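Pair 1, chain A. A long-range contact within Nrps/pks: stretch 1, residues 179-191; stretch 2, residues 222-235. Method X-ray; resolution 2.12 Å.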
# COMPACT_ATOMS: atom_id res chain seq x y z
N VAL A 179 -2.15 4.21 13.04
CA VAL A 179 -1.43 5.48 13.13
C VAL A 179 -2.34 6.49 13.81
O VAL A 179 -3.57 6.39 13.72
CB VAL A 179 -1.01 5.99 11.75
CG1 VAL A 179 -0.09 5.00 11.08
CG2 VAL A 179 -2.21 6.23 10.83
N GLU A 180 -1.74 7.45 14.48
CA GLU A 180 -2.48 8.60 15.00
C GLU A 180 -2.66 9.70 13.96
O GLU A 180 -3.51 10.58 14.11
CB GLU A 180 -1.82 9.15 16.26
CG GLU A 180 -0.47 9.78 16.00
CD GLU A 180 0.02 10.73 17.10
OE1 GLU A 180 0.49 10.25 18.15
OE2 GLU A 180 -0.02 11.98 16.86
N ALA A 181 -1.84 9.69 12.91
CA ALA A 181 -1.94 10.71 11.90
C ALA A 181 -1.20 10.20 10.71
O ALA A 181 -0.47 9.22 10.81
CB ALA A 181 -1.33 12.01 12.41
N ALA A 182 -1.41 10.83 9.57
CA ALA A 182 -0.84 10.39 8.30
C ALA A 182 -0.46 11.55 7.39
O ALA A 182 -1.21 12.54 7.25
CB ALA A 182 -1.83 9.52 7.56
N VAL A 183 0.69 11.43 6.76
CA VAL A 183 1.07 12.33 5.73
C VAL A 183 0.73 11.62 4.42
O VAL A 183 1.13 10.46 4.21
CB VAL A 183 2.60 12.56 5.77
CG1 VAL A 183 3.06 13.30 4.55
CG2 VAL A 183 3.02 13.27 7.02
N VAL A 184 0.03 12.29 3.53
CA VAL A 184 -0.31 11.75 2.21
C VAL A 184 0.18 12.75 1.19
O VAL A 184 -0.09 13.93 1.29
CB VAL A 184 -1.83 11.58 2.09
CG1 VAL A 184 -2.28 11.18 0.70
CG2 VAL A 184 -2.27 10.51 3.03
N ALA A 185 0.90 12.29 0.18
CA ALA A 185 1.45 13.18 -0.81
C ALA A 185 1.34 12.56 -2.18
O ALA A 185 1.28 11.35 -2.33
CB ALA A 185 2.94 13.40 -0.55
N GLY A 186 1.46 13.42 -3.16
CA GLY A 186 1.65 13.00 -4.55
C GLY A 186 2.69 13.91 -5.13
O GLY A 186 2.72 15.10 -4.82
N VAL A 187 3.52 13.37 -6.01
CA VAL A 187 4.59 14.14 -6.59
C VAL A 187 4.89 13.64 -8.01
O VAL A 187 4.89 12.44 -8.28
CB VAL A 187 5.89 14.08 -5.73
CG1 VAL A 187 6.49 12.67 -5.70
CG2 VAL A 187 6.93 15.04 -6.22
N THR A 188 5.15 14.59 -8.91
CA THR A 188 5.71 14.29 -10.24
C THR A 188 6.59 15.41 -10.67
O THR A 188 6.17 16.55 -10.65
CB THR A 188 4.63 14.18 -11.33
OG1 THR A 188 3.79 13.06 -11.07
CG2 THR A 188 5.25 14.02 -12.72
N LEU A 189 7.81 15.08 -11.02
CA LEU A 189 8.68 15.95 -11.77
C LEU A 189 9.03 15.21 -13.07
O LEU A 189 9.19 13.99 -13.07
CB LEU A 189 9.97 16.25 -11.02
CG LEU A 189 9.79 17.20 -9.82
CD1 LEU A 189 11.13 17.41 -9.12
CD2 LEU A 189 9.24 18.55 -10.25
N LEU A 190 9.14 15.94 -14.16
CA LEU A 190 9.43 15.30 -15.43
C LEU A 190 10.90 15.07 -15.57
O LEU A 190 11.66 15.92 -15.15
CB LEU A 190 8.91 16.17 -16.59
CG LEU A 190 7.37 16.22 -16.59
CD1 LEU A 190 6.83 16.96 -17.79
CD2 LEU A 190 6.78 14.83 -16.53
N PRO A 191 11.30 13.91 -16.11
CA PRO A 191 12.68 13.66 -16.58
C PRO A 191 13.09 14.57 -17.74
O PRO A 191 13.97 15.40 -17.56
CB PRO A 191 12.64 12.20 -17.06
CG PRO A 191 11.45 11.58 -16.40
CD PRO A 191 10.46 12.70 -16.21
N THR A 222 -1.16 18.06 -21.94
CA THR A 222 0.25 18.28 -21.66
C THR A 222 0.63 17.57 -20.32
O THR A 222 0.01 17.84 -19.30
CB THR A 222 0.63 19.77 -21.52
OG1 THR A 222 -0.19 20.57 -22.37
CG2 THR A 222 2.14 20.02 -21.88
N PRO A 223 1.62 16.69 -20.35
CA PRO A 223 2.18 16.25 -19.08
C PRO A 223 2.68 17.45 -18.29
O PRO A 223 3.14 18.44 -18.87
CB PRO A 223 3.34 15.33 -19.49
CG PRO A 223 3.01 14.88 -20.88
CD PRO A 223 2.35 16.11 -21.50
N ALA A 224 2.49 17.37 -16.98
CA ALA A 224 2.79 18.44 -16.07
C ALA A 224 3.45 17.92 -14.78
O ALA A 224 3.42 16.74 -14.47
CB ALA A 224 1.51 19.15 -15.71
N GLU A 225 3.97 18.84 -14.02
CA GLU A 225 4.63 18.57 -12.77
C GLU A 225 3.68 19.01 -11.69
O GLU A 225 2.72 19.74 -11.94
CB GLU A 225 5.94 19.32 -12.70
CG GLU A 225 6.90 18.81 -13.74
CD GLU A 225 8.28 19.44 -13.61
OE1 GLU A 225 8.40 20.66 -13.28
OE2 GLU A 225 9.26 18.69 -13.87
N GLY A 226 3.94 18.52 -10.50
CA GLY A 226 3.20 18.96 -9.33
C GLY A 226 3.58 18.21 -8.08
O GLY A 226 4.16 17.12 -8.13
N VAL A 227 3.23 18.81 -6.95
CA VAL A 227 3.38 18.18 -5.63
C VAL A 227 2.32 18.73 -4.68
O VAL A 227 1.98 19.92 -4.67
CB VAL A 227 4.82 18.39 -5.07
CG1 VAL A 227 5.16 19.85 -4.97
CG2 VAL A 227 5.04 17.72 -3.71
N GLY A 228 1.82 17.83 -3.85
CA GLY A 228 0.86 18.18 -2.82
C GLY A 228 1.05 17.28 -1.63
O GLY A 228 1.36 16.08 -1.78
N VAL A 229 0.91 17.84 -0.45
CA VAL A 229 0.99 17.08 0.79
C VAL A 229 -0.14 17.45 1.72
O VAL A 229 -0.43 18.65 1.90
CB VAL A 229 2.33 17.36 1.51
CG1 VAL A 229 2.45 16.50 2.73
CG2 VAL A 229 3.51 17.13 0.55
N LEU A 230 -0.81 16.43 2.27
CA LEU A 230 -1.86 16.58 3.32
C LEU A 230 -1.39 15.97 4.62
O LEU A 230 -0.73 14.91 4.60
CB LEU A 230 -3.12 15.83 2.93
CG LEU A 230 -3.63 16.12 1.55
CD1 LEU A 230 -4.81 15.24 1.29
CD2 LEU A 230 -3.99 17.60 1.40
N LEU A 231 -1.71 16.61 5.73
CA LEU A 231 -1.60 15.98 7.02
C LEU A 231 -3.02 15.65 7.49
O LEU A 231 -3.89 16.53 7.53
CB LEU A 231 -0.84 16.85 8.02
CG LEU A 231 -0.70 16.29 9.46
CD1 LEU A 231 0.20 15.08 9.56
CD2 LEU A 231 -0.15 17.32 10.44
N LEU A 232 -3.24 14.39 7.87
CA LEU A 232 -4.53 13.85 8.28
C LEU A 232 -4.54 13.31 9.68
O LEU A 232 -3.57 12.68 10.13
CB LEU A 232 -4.88 12.71 7.37
CG LEU A 232 -4.82 12.95 5.88
CD1 LEU A 232 -5.21 11.70 5.11
CD2 LEU A 232 -5.71 14.09 5.43
N LYS A 233 -5.65 13.49 10.36
CA LYS A 233 -5.89 12.90 11.69
C LYS A 233 -7.38 12.50 11.79
O LYS A 233 -8.23 13.11 11.15
CB LYS A 233 -5.68 13.95 12.78
CG LYS A 233 -4.26 14.34 13.04
CD LYS A 233 -4.10 15.47 14.06
CE LYS A 233 -4.48 15.04 15.45
NZ LYS A 233 -3.73 15.92 16.40
N PRO A 234 -7.72 11.61 12.69
CA PRO A 234 -9.14 11.33 12.93
C PRO A 234 -9.84 12.62 13.39
O PRO A 234 -9.26 13.40 14.18
CB PRO A 234 -9.10 10.30 14.08
CG PRO A 234 -7.71 9.70 14.03
CD PRO A 234 -6.85 10.87 13.62
N LEU A 235 -11.03 12.89 12.87
CA LEU A 235 -11.73 14.15 13.20
C LEU A 235 -11.91 14.39 14.70
O LEU A 235 -11.67 15.50 15.17
CB LEU A 235 -13.08 14.20 12.52
CG LEU A 235 -13.94 15.45 12.77
CD1 LEU A 235 -13.23 16.72 12.33
CD2 LEU A 235 -15.29 15.36 12.03

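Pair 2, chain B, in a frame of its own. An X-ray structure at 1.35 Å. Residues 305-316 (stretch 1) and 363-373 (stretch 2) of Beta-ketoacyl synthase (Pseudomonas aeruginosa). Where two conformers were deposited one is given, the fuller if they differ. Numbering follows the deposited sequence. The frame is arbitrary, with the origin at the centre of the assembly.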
# COMPACT_ATOMS: atom_id res chain seq x y z
N ALA B 305 -2.62 -20.52 4.72
CA ALA B 305 -3.07 -20.65 3.33
C ALA B 305 -2.27 -21.71 2.61
O ALA B 305 -1.11 -21.96 2.93
CB ALA B 305 -2.97 -19.31 2.59
N ARG B 306 -2.90 -22.33 1.62
CA ARG B 306 -2.30 -23.42 0.88
C ARG B 306 -2.04 -23.07 -0.58
O ARG B 306 -1.21 -23.73 -1.22
CB ARG B 306 -3.19 -24.64 0.97
CG ARG B 306 -3.38 -25.11 2.41
CD ARG B 306 -3.93 -26.51 2.52
NE ARG B 306 -2.90 -27.48 2.14
CZ ARG B 306 -2.97 -28.79 2.35
NH1 ARG B 306 -4.03 -29.34 2.92
NH2 ARG B 306 -1.95 -29.56 1.99
N VAL B 307 -2.76 -22.07 -1.10
CA VAL B 307 -2.60 -21.60 -2.47
C VAL B 307 -2.48 -20.10 -2.40
O VAL B 307 -3.36 -19.45 -1.84
CB VAL B 307 -3.80 -21.96 -3.37
CG1 VAL B 307 -3.56 -21.50 -4.81
CG2 VAL B 307 -4.05 -23.46 -3.31
N VAL B 308 -1.39 -19.56 -2.94
CA VAL B 308 -1.15 -18.14 -2.85
C VAL B 308 -0.77 -17.57 -4.21
O VAL B 308 0.15 -18.05 -4.87
CB VAL B 308 -0.00 -17.80 -1.86
CG1 VAL B 308 0.14 -16.28 -1.74
CG2 VAL B 308 -0.23 -18.43 -0.50
N ILE B 309 -1.50 -16.53 -4.62
CA ILE B 309 -1.15 -15.80 -5.84
C ILE B 309 -0.43 -14.55 -5.36
O ILE B 309 -1.01 -13.76 -4.61
CB ILE B 309 -2.38 -15.44 -6.67
CG1 ILE B 309 -2.98 -16.69 -7.37
CG2 ILE B 309 -2.01 -14.43 -7.76
CD1 ILE B 309 -3.54 -17.77 -6.45
N VAL B 310 0.83 -14.41 -5.75
CA VAL B 310 1.64 -13.27 -5.32
C VAL B 310 2.16 -12.54 -6.54
O VAL B 310 2.71 -13.15 -7.45
CB VAL B 310 2.89 -13.73 -4.53
CG1 VAL B 310 3.61 -12.53 -3.93
CG2 VAL B 310 2.54 -14.73 -3.43
N GLY B 311 2.02 -11.23 -6.57
CA GLY B 311 2.54 -10.48 -7.70
C GLY B 311 2.33 -8.99 -7.52
O GLY B 311 2.16 -8.51 -6.39
N ASN B 312 2.34 -8.26 -8.63
CA ASN B 312 2.16 -6.82 -8.61
C ASN B 312 1.78 -6.36 -10.02
O ASN B 312 1.96 -7.09 -11.00
CB ASN B 312 3.45 -6.11 -8.18
CG ASN B 312 3.64 -6.09 -6.67
OD1 ASN B 312 4.53 -6.76 -6.13
ND2 ASN B 312 2.83 -5.31 -5.99
N SER B 313 1.28 -5.13 -10.11
CA SER B 313 0.98 -4.52 -11.38
C SER B 313 1.26 -3.03 -11.28
O SER B 313 0.71 -2.36 -10.41
CB SER B 313 -0.47 -4.72 -11.75
OG SER B 313 -0.66 -4.19 -13.05
N GLU B 314 2.12 -2.54 -12.15
CA GLU B 314 2.47 -1.13 -12.18
C GLU B 314 2.50 -0.65 -13.63
O GLU B 314 3.14 -1.25 -14.48
CB GLU B 314 3.82 -0.87 -11.51
CG GLU B 314 4.03 0.58 -11.11
CD GLU B 314 3.70 0.85 -9.66
OE1 GLU B 314 4.21 0.14 -8.77
OE2 GLU B 314 2.97 1.82 -9.40
N ALA B 315 1.80 0.45 -13.88
CA ALA B 315 1.74 1.08 -15.19
C ALA B 315 2.00 2.58 -14.99
O ALA B 315 1.08 3.39 -14.97
CB ALA B 315 0.37 0.84 -15.84
N PRO B 316 3.28 2.94 -14.81
CA PRO B 316 3.64 4.30 -14.42
C PRO B 316 4.16 5.16 -15.56
O PRO B 316 4.71 6.22 -15.28
CB PRO B 316 4.78 4.03 -13.45
CG PRO B 316 5.51 2.89 -14.12
CD PRO B 316 4.44 2.04 -14.78
N LEU B 363 12.07 4.02 -16.21
CA LEU B 363 10.75 3.65 -15.76
C LEU B 363 10.12 2.62 -16.71
O LEU B 363 10.28 2.72 -17.92
CB LEU B 363 9.90 4.92 -15.72
CG LEU B 363 8.55 4.86 -15.06
CD1 LEU B 363 8.69 4.55 -13.59
CD2 LEU B 363 7.85 6.18 -15.26
N ALA B 364 9.40 1.65 -16.15
CA ALA B 364 8.80 0.58 -16.93
C ALA B 364 7.45 0.16 -16.36
O ALA B 364 7.16 0.39 -15.18
CB ALA B 364 9.72 -0.61 -16.98
N GLU B 365 6.67 -0.50 -17.20
CA GLU B 365 5.41 -1.12 -16.77
C GLU B 365 5.53 -2.64 -16.81
O GLU B 365 6.13 -3.22 -17.71
CB GLU B 365 4.27 -0.68 -17.69
CG GLU B 365 4.43 -1.06 -19.15
CD GLU B 365 3.35 -0.50 -20.07
OE1 GLU B 365 2.47 0.28 -19.62
OE2 GLU B 365 3.40 -0.82 -21.27
N SER B 366 4.92 -3.29 -15.83
CA SER B 366 4.93 -4.75 -15.75
C SER B 366 3.86 -5.22 -14.81
O SER B 366 3.59 -4.58 -13.79
CB SER B 366 6.26 -5.24 -15.20
OG SER B 366 6.31 -6.67 -15.21
N SER B 367 3.24 -6.34 -15.15
CA SER B 367 2.42 -7.06 -14.18
C SER B 367 2.83 -8.51 -14.25
O SER B 367 2.90 -9.10 -15.33
CB SER B 367 0.92 -6.93 -14.44
OG SER B 367 0.19 -7.61 -13.43
N GLN B 368 3.09 -9.09 -13.08
CA GLN B 368 3.64 -10.44 -12.96
C GLN B 368 3.01 -11.12 -11.76
O GLN B 368 2.83 -10.47 -10.74
CB GLN B 368 5.15 -10.37 -12.71
CG GLN B 368 5.98 -9.68 -13.77
CD GLN B 368 6.29 -10.56 -14.94
OE1 GLN B 368 5.46 -11.37 -15.37
NE2 GLN B 368 7.49 -10.41 -15.48
N TYR B 369 2.74 -12.41 -11.89
CA TYR B 369 2.24 -13.23 -10.79
C TYR B 369 2.94 -14.58 -10.73
O TYR B 369 3.26 -15.17 -11.76
CB TYR B 369 0.71 -13.44 -10.90
CG TYR B 369 0.01 -12.16 -10.64
CD1 TYR B 369 -0.15 -11.71 -9.34
CD2 TYR B 369 -0.41 -11.35 -11.69
CE1 TYR B 369 -0.73 -10.49 -9.09
CE2 TYR B 369 -0.98 -10.14 -11.45
CZ TYR B 369 -1.14 -9.71 -10.16
OH TYR B 369 -1.70 -8.48 -9.87
N VAL B 370 3.17 -15.06 -9.51
CA VAL B 370 3.52 -16.46 -9.31
C VAL B 370 2.41 -17.11 -8.51
O VAL B 370 1.73 -16.46 -7.70
CB VAL B 370 4.88 -16.66 -8.58
CG1 VAL B 370 6.04 -16.15 -9.45
CG2 VAL B 370 4.87 -16.03 -7.19
N VAL B 371 2.21 -18.40 -8.76
CA VAL B 371 1.24 -19.19 -8.01
C VAL B 371 2.03 -20.13 -7.13
O VAL B 371 2.82 -20.92 -7.63
CB VAL B 371 0.32 -20.00 -8.94
CG1 VAL B 371 -0.76 -20.71 -8.13
CG2 VAL B 371 -0.30 -19.11 -10.00
N LEU B 372 1.84 -20.02 -5.82
CA LEU B 372 2.50 -20.87 -4.85
C LEU B 372 1.51 -21.87 -4.27
O LEU B 372 0.33 -21.55 -4.06
CB LEU B 372 3.06 -20.05 -3.68
CG LEU B 372 3.94 -18.86 -4.04
CD1 LEU B 372 4.40 -18.14 -2.78
CD2 LEU B 372 5.14 -19.32 -4.88
N MET B 373 2.00 -23.07 -3.99
CA MET B 373 1.25 -24.02 -3.19
C MET B 373 2.16 -24.61 -2.15
O MET B 373 3.36 -24.67 -2.35
CB MET B 373 0.73 -25.17 -4.04
CG MET B 373 -0.36 -24.81 -5.00
SD MET B 373 -0.92 -26.26 -5.92
CE MET B 373 -2.25 -25.47 -6.86

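Pair 1 and pair 2 are the same backbone object: two antiparallel strands, axes 4.6 Å apart at closest approach, running at 167° to each other. Fourteen central residues superpose with an RMSD of 0.5 Å. In each pair four two-way rungs of backbone hydrogen bonds hold the register. The second reads A:Val184 N to A:Leu230 O, 2.9 Å, and A:Leu230 N to A:Val184 O, 2.8 Å, in pair 1; its match is B:Val310 N to B:Val370 O, 3.0 Å, and B:Val370 N to B:Val310 O, 2.8 Å. These bonds run between backbone atoms, so the same ladder accommodates different side chains in the two pairs.

On the face carrying A:Val184 and A:Leu232, one end is apolar in both pairs, with valine and leucine repeated at two of four positions. A:Ala182, A:Val184, A:Leu230 and A:Leu232 match B:Val308, B:Val310, B:Val370 and B:Leu372. The diagonal contact recurs: A:Val184 CG2 lies 3.8 Å from A:Leu232 CD1, and B:Val310 CG2 lies 3.9 Å from B:Leu372 CD1. Both leucines adopt the same m, t rotamer, and both valines are t. Further along, this face diverges. Pair 1 has glycines at A:Gly186, A:Gly228 and A:Gly226; pair 2 places B:Asn312, B:Gln368 and B:Ser366 there, their polar side-chain atoms hydrogen-bonded elsewhere in the structure. A:Thr188 matches B:Glu314, whose side-chain end leads away.

The other face shows how volume is traded across a narrow, non-hydrogen-bonded pair. A:Ala185 sits opposite A:Val229, with A:Ala185 CB 3.9 Å from A:Val229 CG2. In pair 2 the small residue becomes B:Gly311 and the larger one B:Tyr369, whose CD1 comes within 3.4 Å of B:Gly311 CA. An ideal CB on that glycine would fall 2.2 Å from B:Tyr369 CD1 and 2.0 Å from B:Gln368 O, so the ring occupies space that a side chain would need. The neighbouring diagonal stays apolar: A:Val183 CG1 meets A:Val229 CG1 at 3.7 Å, while B:Ile309 CG2 meets B:Tyr369 CD1 at 3.7 Å. Directly across, A:Val183 CG2 lies 4.2 Å from A:Leu231 CD1, and B:Ile309 CD1 lies 4.4 Å from B:Val371 CG1.

At the next such pair, A:Val187 and A:Val227, both p, pack with A:Val187 CG2 4.1 Å from A:Val227 CB. Their matches are B:Ser313 and B:Ser367, and B:Ser367 OG donates to B:Asn312 O at 3.1 Å, adding a side-chain bond to the ladder. The shared ladder tolerates a small residue set against a large one at A:Ala185/A:Val229 and B:Gly311/B:Tyr369, and quite different side chains elsewhere.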